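Local atomic coordinates of FMN-binding protein (Syntrophomonas wolfei subsp. wolfei, PDB entry 3IN6), a protein that binds flavin mononucleotide between two subunits of a dimer and is a flavoprotein, probably of the split-barrel type, its precise reaction being unknown. Residues A[71-84]-A[95-107]. Sequence-based numbering, arbitrary orientation.
Sequences YANLKETGKGVFMV and GIRVYVELSADLQ. With FMN (flavin mononucleotide), chain E.
Val81 and Tyr99, Phe82 and Val98 pair across an antiparallel beta hairpin at the centre of the sheet, where strand 79-84 runs beside 95-106 and helix 71-77 packs across the far end of the longer strand at 82°. From Gly80 to Val84 the backbones exchange paired hydrogen bonds with Ile96, Val98 and Val100. A further bond, from Leu102 N to Gly78 O (2.8 Å), extends this ladder to the helix end, where Gly78 leaves helical geometry with positive phi.

The two faces differ in chemistry. On one, Val81 CG2 sits over the centre of the Tyr99 ring, 3.7 Å from its centroid, a CH-pi contact; with CG1 between the backbone N and the carbonyl carbon (chi1 58°), CG2 is left anti to N and over the ring. The Tyr99 hydroxyl is hydrogen-bonded to Asn45 of the second subunit. Arg97 shares this face, and its NH1 donates to FMN O2P at 3.1 Å, the phosphate lying at the guanidinium edge, while NH2 is held by Pro142 O. On the other face, Val100 CG1 meets the rim of the Phe82 ring in its plane, 3.9 Å from CD2, and Phe135 packs edge-to-face with the same ring.

Beyond the bulge at Ser103 and Ala104, Asp105 meets the helix. Its OD2 accepts a hydrogen bond from Tyr71 OH, modelled doubtfully short, with ring and carboxylate nearly perpendicular, and a salt bridge from Lys75 NZ (3.2 Å) on the anti lone pair. Bends at chi2 and chi3 carry NZ round to OD2, while Lys75 CG lies over one face of the Tyr71 ring, toward its rim. The Lys75 salt bridge and Asn131, bound to OD1, would probably favour the charged carboxylate, while at the hairpin's other end Arg97 offers positive charge to the flavin phosphate.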
loop_
_atom_site.group_PDB
_atom_site.type_symbol
_atom_site.label_atom_id
_atom_site.label_comp_id
_atom_site.label_asym_id
_atom_site.label_seq_id
_atom_site.Cartn_x
_atom_site.Cartn_y
_atom_site.Cartn_z
ATOM N N TYR A 71 9.679 9.930 0.904
ATOM C CA TYR A 71 10.130 11.175 0.289
ATOM C C TYR A 71 11.333 10.958 -0.615
ATOM O O TYR A 71 11.371 11.475 -1.735
ATOM C CB TYR A 71 10.476 12.206 1.372
ATOM C CG TYR A 71 11.009 13.494 0.826
ATOM C CD1 TYR A 71 10.179 14.370 0.130
ATOM C CD2 TYR A 71 12.332 13.858 1.017
ATOM C CE1 TYR A 71 10.660 15.579 -0.365
ATOM C CE2 TYR A 71 12.821 15.067 0.520
ATOM C CZ TYR A 71 11.978 15.915 -0.162
ATOM O OH TYR A 71 12.459 17.096 -0.657
ATOM N N ALA A 72 12.330 10.227 -0.114
ATOM C CA ALA A 72 13.530 9.906 -0.906
ATOM C C ALA A 72 13.149 9.166 -2.193
ATOM O O ALA A 72 13.721 9.426 -3.244
ATOM C CB ALA A 72 14.518 9.070 -0.095
ATOM N N ASN A 73 12.216 8.221 -2.105
ATOM C CA ASN A 73 11.727 7.496 -3.299
ATOM C C ASN A 73 11.082 8.454 -4.322
ATOM O O ASN A 73 11.453 8.479 -5.526
ATOM C CB ASN A 73 10.745 6.413 -2.887
ATOM C CG ASN A 73 11.430 5.219 -2.242
ATOM O OD1 ASN A 73 12.647 5.054 -2.337
ATOM N ND2 ASN A 73 10.647 4.367 -1.607
ATOM N N LEU A 74 10.177 9.299 -3.841
ATOM C CA LEU A 74 9.510 10.263 -4.723
ATOM C C LEU A 74 10.521 11.138 -5.452
ATOM O O LEU A 74 10.345 11.408 -6.636
ATOM C CB LEU A 74 8.500 11.108 -3.957
ATOM C CG LEU A 74 7.297 10.307 -3.464
ATOM C CD1 LEU A 74 6.465 11.154 -2.493
ATOM C CD2 LEU A 74 6.444 9.768 -4.659
ATOM N N LYS A 75 11.604 11.530 -4.784
ATOM C CA LYS A 75 12.624 12.359 -5.446
ATOM C C LYS A 75 13.456 11.558 -6.436
ATOM O O LYS A 75 14.031 12.137 -7.345
ATOM C CB LYS A 75 13.563 13.047 -4.444
ATOM C CG LYS A 75 12.892 13.927 -3.395
ATOM C CD LYS A 75 12.116 15.100 -3.958
ATOM C CE LYS A 75 13.041 16.172 -4.546
ATOM N NZ LYS A 75 12.268 17.361 -4.994
ATOM N N GLU A 76 13.563 10.242 -6.255
ATOM C CA GLU A 76 14.302 9.398 -7.208
ATOM C C GLU A 76 13.486 9.050 -8.440
ATOM O O GLU A 76 13.973 9.160 -9.561
ATOM C CB GLU A 76 14.753 8.064 -6.591
ATOM C CG GLU A 76 15.915 8.196 -5.691
ATOM C CD GLU A 76 16.486 6.873 -5.217
ATOM O OE1 GLU A 76 16.288 5.813 -5.845
ATOM O OE2 GLU A 76 17.162 6.921 -4.182
ATOM N N THR A 77 12.259 8.608 -8.232
ATOM C CA THR A 77 11.418 8.128 -9.328
ATOM C C THR A 77 10.162 8.940 -9.604
ATOM O O THR A 77 9.605 8.843 -10.699
ATOM C CB THR A 77 10.954 6.686 -9.043
ATOM O OG1 THR A 77 10.092 6.666 -7.887
ATOM C CG2 THR A 77 12.128 5.803 -8.810
ATOM N N GLY A 78 9.652 9.650 -8.600
ATOM C CA GLY A 78 8.470 10.472 -8.785
ATOM C C GLY A 78 7.133 9.762 -8.865
ATOM O O GLY A 78 6.099 10.433 -8.943
ATOM N N LYS A 79 7.122 8.429 -8.794
ATOM C CA LYS A 79 5.871 7.690 -8.953
ATOM C C LYS A 79 5.325 7.081 -7.684
ATOM O O LYS A 79 6.061 6.684 -6.814
ATOM C CB LYS A 79 5.999 6.646 -10.059
ATOM C CG LYS A 79 6.385 7.287 -11.406
ATOM C CD LYS A 79 5.958 6.459 -12.612
ATOM C CE LYS A 79 6.654 6.948 -13.895
ATOM N NZ LYS A 79 6.344 6.076 -15.066
ATOM N N GLY A 80 4.010 7.028 -7.582
ATOM C CA GLY A 80 3.370 6.465 -6.388
ATOM C C GLY A 80 1.915 6.122 -6.567
ATOM O O GLY A 80 1.319 6.346 -7.630
ATOM N N VAL A 81 1.342 5.528 -5.533
ATOM C CA VAL A 81 -0.073 5.236 -5.543
ATOM C C VAL A 81 -0.650 5.331 -4.144
ATOM O O VAL A 81 -0.156 4.694 -3.213
ATOM C CB VAL A 81 -0.417 3.838 -6.150
ATOM C CG1 VAL A 81 0.296 2.668 -5.397
ATOM C CG2 VAL A 81 -1.942 3.647 -6.169
ATOM N N PHE A 82 -1.680 6.156 -4.004
ATOM C CA PHE A 82 -2.382 6.277 -2.756
ATOM C C PHE A 82 -3.471 5.251 -2.751
ATOM O O PHE A 82 -4.039 4.914 -3.804
ATOM C CB PHE A 82 -3.073 7.629 -2.600
ATOM C CG PHE A 82 -2.164 8.755 -2.270
ATOM C CD1 PHE A 82 -1.795 8.998 -0.950
ATOM C CD2 PHE A 82 -1.714 9.606 -3.258
ATOM C CE1 PHE A 82 -0.977 10.059 -0.631
ATOM C CE2 PHE A 82 -0.904 10.679 -2.944
ATOM C CZ PHE A 82 -0.537 10.907 -1.625
HETATM N N MSE A 83 -3.764 4.739 -1.565
HETATM C CA MSE A 83 -4.880 3.860 -1.403
HETATM C C MSE A 83 -5.564 4.198 -0.112
HETATM O O MSE A 83 -4.906 4.405 0.903
HETATM C CB MSE A 83 -4.505 2.377 -1.365
HETATM C CG MSE A 83 -5.778 1.489 -1.068
HETATM SE SE MSE A 83 -5.587 -0.423 -1.119
HETATM C CE MSE A 83 -5.961 -0.814 -2.962
ATOM N N VAL A 84 -6.891 4.277 -0.170
ATOM C CA VAL A 84 -7.723 4.408 1.027
ATOM C C VAL A 84 -8.508 3.112 1.031
ATOM O O VAL A 84 -8.976 2.676 -0.038
ATOM C CB VAL A 84 -8.714 5.565 0.954
ATOM C CG1 VAL A 84 -9.707 5.519 2.168
ATOM C CG2 VAL A 84 -8.000 6.890 0.880
ATOM N N GLY A 95 -13.322 1.815 -0.658
ATOM C CA GLY A 95 -11.937 2.254 -0.846
ATOM C C GLY A 95 -11.656 2.748 -2.243
ATOM O O GLY A 95 -12.506 2.711 -3.096
ATOM N N ILE A 96 -10.437 3.191 -2.488
ATOM C CA ILE A 96 -10.074 3.699 -3.812
ATOM C C ILE A 96 -8.570 3.625 -3.962
ATOM O O ILE A 96 -7.835 3.566 -2.954
ATOM C CB ILE A 96 -10.518 5.181 -3.946
ATOM C CG1 ILE A 96 -10.496 5.685 -5.404
ATOM C CG2 ILE A 96 -9.662 6.090 -3.006
ATOM C CD1 ILE A 96 -11.574 5.090 -6.327
ATOM N N ARG A 97 -8.111 3.617 -5.213
ATOM C CA ARG A 97 -6.697 3.669 -5.521
ATOM C C ARG A 97 -6.489 4.848 -6.420
ATOM O O ARG A 97 -7.138 4.951 -7.466
ATOM C CB ARG A 97 -6.216 2.412 -6.220
ATOM C CG ARG A 97 -6.074 1.230 -5.314
ATOM C CD ARG A 97 -5.624 -0.013 -6.076
ATOM N NE ARG A 97 -6.585 -0.460 -7.079
ATOM C CZ ARG A 97 -6.417 -1.537 -7.847
ATOM N NH1 ARG A 97 -5.331 -2.295 -7.735
ATOM N NH2 ARG A 97 -7.341 -1.864 -8.736
ATOM N N VAL A 98 -5.597 5.750 -6.007
ATOM C CA VAL A 98 -5.283 6.919 -6.797
ATOM C C VAL A 98 -3.792 6.915 -7.154
ATOM O O VAL A 98 -2.935 7.076 -6.276
ATOM C CB VAL A 98 -5.617 8.210 -6.032
ATOM C CG1 VAL A 98 -5.422 9.395 -6.920
ATOM C CG2 VAL A 98 -7.067 8.189 -5.463
ATOM N N TYR A 99 -3.494 6.773 -8.448
ATOM C CA TYR A 99 -2.127 6.739 -8.964
ATOM C C TYR A 99 -1.634 8.125 -9.296
ATOM O O TYR A 99 -2.307 8.886 -9.994
ATOM C CB TYR A 99 -2.049 5.849 -10.202
ATOM C CG TYR A 99 -2.463 4.431 -9.924
ATOM C CD1 TYR A 99 -3.797 4.088 -9.845
ATOM C CD2 TYR A 99 -1.523 3.428 -9.760
ATOM C CE1 TYR A 99 -4.191 2.815 -9.609
ATOM C CE2 TYR A 99 -1.918 2.134 -9.495
ATOM C CZ TYR A 99 -3.252 1.833 -9.439
ATOM O OH TYR A 99 -3.677 0.556 -9.182
ATOM N N VAL A 100 -0.411 8.424 -8.859
ATOM C CA VAL A 100 0.104 9.764 -8.934
ATOM C C VAL A 100 1.558 9.886 -9.416
ATOM O O VAL A 100 2.319 8.930 -9.438
ATOM C CB VAL A 100 0.045 10.415 -7.528
ATOM C CG1 VAL A 100 -1.412 10.565 -7.015
ATOM C CG2 VAL A 100 0.890 9.593 -6.520
ATOM N N GLU A 101 1.914 11.103 -9.767
ATOM C CA GLU A 101 3.290 11.460 -10.099
ATOM C C GLU A 101 3.604 12.766 -9.390
ATOM O O GLU A 101 2.796 13.683 -9.421
ATOM C CB GLU A 101 3.481 11.632 -11.592
ATOM C CG GLU A 101 3.303 10.354 -12.352
ATOM C CD GLU A 101 3.590 10.510 -13.848
ATOM O OE1 GLU A 101 3.817 11.656 -14.312
ATOM O OE2 GLU A 101 3.583 9.471 -14.550
ATOM N N LEU A 102 4.775 12.854 -8.761
ATOM C CA LEU A 102 5.159 14.077 -8.061
ATOM C C LEU A 102 5.373 15.227 -9.031
ATOM O O LEU A 102 6.172 15.127 -9.935
ATOM C CB LEU A 102 6.433 13.865 -7.260
ATOM C CG LEU A 102 6.835 15.007 -6.315
ATOM C CD1 LEU A 102 5.812 15.176 -5.179
ATOM C CD2 LEU A 102 8.206 14.715 -5.763
ATOM N N SER A 103 4.666 16.328 -8.825
ATOM C CA SER A 103 4.802 17.510 -9.662
ATOM C C SER A 103 5.670 18.569 -9.028
ATOM O O SER A 103 6.427 19.246 -9.720
ATOM C CB SER A 103 3.448 18.143 -9.927
ATOM O OG SER A 103 2.651 17.264 -10.674
ATOM N N ALA A 104 5.533 18.735 -7.720
ATOM C CA ALA A 104 6.255 19.780 -7.014
ATOM C C ALA A 104 6.515 19.414 -5.564
ATOM O O ALA A 104 5.779 18.646 -4.969
ATOM C CB ALA A 104 5.473 21.085 -7.097
ATOM N N ASP A 105 7.604 19.961 -5.042
ATOM C CA ASP A 105 8.050 19.807 -3.671
ATOM C C ASP A 105 8.268 21.249 -3.213
ATOM O O ASP A 105 9.290 21.865 -3.542
ATOM C CB ASP A 105 9.350 19.011 -3.668
ATOM C CG ASP A 105 9.963 18.872 -2.299
ATOM O OD1 ASP A 105 9.413 19.405 -1.311
ATOM O OD2 ASP A 105 11.010 18.205 -2.220
ATOM N N LEU A 106 7.315 21.797 -2.465
ATOM C CA LEU A 106 7.361 23.216 -2.127
ATOM C C LEU A 106 7.403 23.555 -0.631
ATOM O O LEU A 106 6.902 22.800 0.211
ATOM C CB LEU A 106 6.158 23.891 -2.789
ATOM C CG LEU A 106 6.036 23.663 -4.300
ATOM C CD1 LEU A 106 4.683 24.099 -4.801
ATOM C CD2 LEU A 106 7.159 24.395 -5.053
ATOM N N GLN A 107 8.013 24.703 -0.329
ATOM C CA GLN A 107 8.133 25.229 1.038
ATOM C C GLN A 107 7.299 26.493 1.263
ATOM O O GLN A 107 7.252 27.004 2.367
ATOM C CB GLN A 107 9.604 25.504 1.401
ATOM C CG GLN A 107 10.399 24.274 1.833
ATOM C CD GLN A 107 10.516 23.239 0.743
ATOM O OE1 GLN A 107 10.740 23.577 -0.416
ATOM N NE2 GLN A 107 10.370 21.965 1.105
HETATM N N1 FMN E . -6.502 -11.559 -5.239
HETATM C C2 FMN E . -5.508 -12.505 -5.243
HETATM O O2 FMN E . -4.985 -12.824 -6.315
HETATM N N3 FMN E . -5.099 -13.076 -4.044
HETATM C C4 FMN E . -5.696 -12.704 -2.847
HETATM O O4 FMN E . -5.342 -13.219 -1.786
HETATM C C4A FMN E . -6.705 -11.751 -2.850
HETATM N N5 FMN E . -7.308 -11.374 -1.662
HETATM C C5A FMN E . -8.313 -10.429 -1.674
HETATM C C6 FMN E . -8.898 -10.072 -0.461
HETATM C C7 FMN E . -9.911 -9.122 -0.428
HETATM C C7M FMN E . -10.527 -8.754 0.893
HETATM C C8 FMN E . -10.333 -8.520 -1.613
HETATM C C8M FMN E . -11.422 -7.484 -1.584
HETATM C C9 FMN E . -9.738 -8.867 -2.828
HETATM C C9A FMN E . -8.722 -9.835 -2.873
HETATM N N10 FMN E . -8.102 -10.211 -4.075
HETATM C C10 FMN E . -7.109 -11.175 -4.058
HETATM C "C1'" FMN E . -8.505 -9.635 -5.415
HETATM C "C2'" FMN E . -7.550 -8.557 -5.930
HETATM O "O2'" FMN E . -7.417 -7.533 -4.979
HETATM C "C3'" FMN E . -8.078 -8.009 -7.261
HETATM O "O3'" FMN E . -7.908 -9.021 -8.239
HETATM C "C4'" FMN E . -7.401 -6.695 -7.681
HETATM O "O4'" FMN E . -8.120 -6.044 -8.707
HETATM C "C5'" FMN E . -6.001 -6.940 -8.200
HETATM O "O5'" FMN E . -5.394 -5.716 -8.509
HETATM P P FMN E . -4.302 -5.586 -9.687
HETATM O O1P FMN E . -3.114 -6.459 -9.365
HETATM O O2P FMN E . -3.871 -4.140 -9.745
HETATM O O3P FMN E . -4.901 -5.976 -11.033
#